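Local coordinates for protein transcriptional regulator, ROK family (Vibrio cholerae O1 biovar eltor, PDB 1Z05) that probably binds DNA as a zinc-containing transcriptional regulator of the ROK family, a homologue of Escherichia coli Mlc linked to carbohydrate metabolism, at residues A224-G229 with D233-V238. Residues are numbered along the deposited sequence; the frame is centred on the assembly and turned at random. Where two conformers were deposited one is given.
Sequences AEKLFG and DVDNSV
With chi1 at 172°, Lys226 places CG opposite its backbone N and beside its own carbonyl carbon; a single bend at chi2 (59°) then carries the otherwise extended chain from the helix to Val234 and Asp235. Asp235, whose CG lies beside its backbone N (chi1 -80°), presents OD1 to the same ammonium group. The stronger bond runs from Lys226 NZ to Val234 O, 2.8 Å long, with the donor well above the carbonyl plane. Lys226 NZ also forms a salt bridge with Asp235 OD1 at 3.3 Å, weak as a hydrogen bond. The aliphatic part of the lysine shares in the contact, since Lys226 CD and Val234 O are 3.4 Å apart. A further weak bond from the ammonium to Gln232 O ties it to the intervening loop. How one lysine can fasten a helix end to the chain that follows is thus illustrated at the surface, where the negative carboxylate probably strengthens a grip that rests mainly on a backbone carbonyl. The contact spans the loop that, with helix 217-228, links strand 212-216 of one five-stranded mixed sheet to strand 237-242 of the other, both ordered 3-2-1-4-5, in the duplicated ASKHA fold of ROK proteins.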
loop_
_atom_site.group_PDB
_atom_site.type_symbol
_atom_site.label_atom_id
_atom_site.label_comp_id
_atom_site.label_asym_id
_atom_site.label_seq_id
_atom_site.Cartn_x
_atom_site.Cartn_y
_atom_site.Cartn_z
ATOM N N ALA A 224 0.208 4.069 -15.819
ATOM C CA ALA A 224 -0.033 4.815 -17.050
ATOM C C ALA A 224 -1.293 5.669 -16.979
ATOM O O ALA A 224 -1.333 6.765 -17.519
ATOM C CB ALA A 224 -0.100 3.882 -18.267
ATOM N N GLU A 225 -2.329 5.162 -16.324
ATOM C CA GLU A 225 -3.539 5.954 -16.150
ATOM C C GLU A 225 -3.277 7.172 -15.249
ATOM O O GLU A 225 -3.783 8.256 -15.503
ATOM C CB GLU A 225 -4.698 5.087 -15.641
ATOM C CG GLU A 225 -5.185 3.999 -16.634
ATOM C CD GLU A 225 -5.784 4.539 -17.948
ATOM O OE1 GLU A 225 -6.371 5.653 -17.978
ATOM O OE2 GLU A 225 -5.673 3.820 -18.964
ATOM N N LYS A 226 -2.478 6.985 -14.207
ATOM C CA LYS A 226 -2.067 8.077 -13.315
ATOM C C LYS A 226 -1.121 9.113 -13.972
ATOM O O LYS A 226 -1.237 10.319 -13.724
ATOM C CB LYS A 226 -1.433 7.481 -12.044
ATOM C CG LYS A 226 -0.767 8.480 -11.076
ATOM C CD LYS A 226 -1.744 9.534 -10.558
ATOM C CE LYS A 226 -1.027 10.628 -9.765
ATOM N NZ LYS A 226 -1.887 11.834 -9.657
ATOM N N LEU A 227 -0.198 8.646 -14.809
ATOM C CA LEU A 227 0.761 9.546 -15.467
ATOM C C LEU A 227 0.304 10.137 -16.804
ATOM O O LEU A 227 0.686 11.266 -17.147
ATOM C CB LEU A 227 2.121 8.852 -15.639
ATOM C CG LEU A 227 2.795 8.357 -14.357
ATOM C CD1 LEU A 227 4.135 7.664 -14.661
ATOM C CD2 LEU A 227 2.990 9.501 -13.343
ATOM N N PHE A 228 -0.500 9.385 -17.556
ATOM C CA PHE A 228 -0.815 9.730 -18.944
ATOM C C PHE A 228 -2.307 9.659 -19.238
ATOM O O PHE A 228 -2.752 10.104 -20.297
ATOM C CB PHE A 228 -0.133 8.747 -19.917
ATOM C CG PHE A 228 1.362 8.756 -19.883
ATOM C CD1 PHE A 228 2.081 9.841 -20.371
ATOM C CD2 PHE A 228 2.054 7.643 -19.427
ATOM C CE1 PHE A 228 3.480 9.837 -20.359
ATOM C CE2 PHE A 228 3.437 7.630 -19.409
ATOM C CZ PHE A 228 4.153 8.734 -19.878
ATOM N N GLY A 229 -3.075 9.072 -18.326
ATOM C CA GLY A 229 -4.437 8.668 -18.650
ATOM C C GLY A 229 -5.519 9.340 -17.840
ATOM O O GLY A 229 -5.493 10.557 -17.628
ATOM N N ASP A 233 -5.725 13.259 -12.195
ATOM C CA ASP A 233 -6.309 14.264 -11.290
ATOM C C ASP A 233 -6.436 13.854 -9.815
ATOM O O ASP A 233 -6.873 14.660 -8.986
ATOM C CB ASP A 233 -7.684 14.706 -11.819
ATOM C CG ASP A 233 -8.699 13.560 -11.889
ATOM O OD1 ASP A 233 -8.299 12.384 -12.056
ATOM O OD2 ASP A 233 -9.914 13.844 -11.791
ATOM N N VAL A 234 -6.086 12.605 -9.497
ATOM C CA VAL A 234 -6.123 12.099 -8.106
ATOM C C VAL A 234 -4.878 11.293 -7.738
ATOM O O VAL A 234 -4.244 10.695 -8.601
ATOM C CB VAL A 234 -7.398 11.237 -7.812
ATOM C CG1 VAL A 234 -8.692 12.049 -8.017
ATOM C CG2 VAL A 234 -7.421 9.966 -8.649
ATOM N N ASP A 235 -4.542 11.270 -6.452
ATOM C CA ASP A 235 -3.407 10.475 -5.976
ATOM C C ASP A 235 -3.820 9.117 -5.400
ATOM O O ASP A 235 -2.966 8.313 -5.025
ATOM C CB ASP A 235 -2.573 11.265 -4.960
ATOM C CG ASP A 235 -1.628 12.265 -5.624
ATOM O OD1 ASP A 235 -0.825 11.860 -6.505
ATOM O OD2 ASP A 235 -1.688 13.459 -5.261
ATOM N N ASN A 236 -5.129 8.883 -5.335
ATOM C CA ASN A 236 -5.702 7.644 -4.808
ATOM C C ASN A 236 -6.794 7.133 -5.737
ATOM O O ASN A 236 -7.872 7.703 -5.802
ATOM C CB ASN A 236 -6.267 7.863 -3.399
ATOM C CG ASN A 236 -5.214 8.335 -2.422
ATOM O OD1 ASN A 236 -5.225 9.487 -1.977
ATOM N ND2 ASN A 236 -4.276 7.456 -2.102
ATOM N N SER A 237 -6.490 6.078 -6.484
ATOM C CA SER A 237 -7.426 5.544 -7.461
ATOM C C SER A 237 -7.283 4.033 -7.595
ATOM O O SER A 237 -6.287 3.437 -7.139
ATOM C CB SER A 237 -7.197 6.200 -8.831
ATOM O OG SER A 237 -5.899 5.893 -9.316
ATOM N N VAL A 238 -8.272 3.421 -8.244
ATOM C CA VAL A 238 -8.224 2.001 -8.527
ATOM C C VAL A 238 -8.601 1.792 -9.987
ATOM O O VAL A 238 -9.607 2.326 -10.456
ATOM C CB VAL A 238 -9.170 1.194 -7.605
ATOM C CG1 VAL A 238 -9.051 -0.309 -7.896
ATOM C CG2 VAL A 238 -8.842 1.455 -6.131
#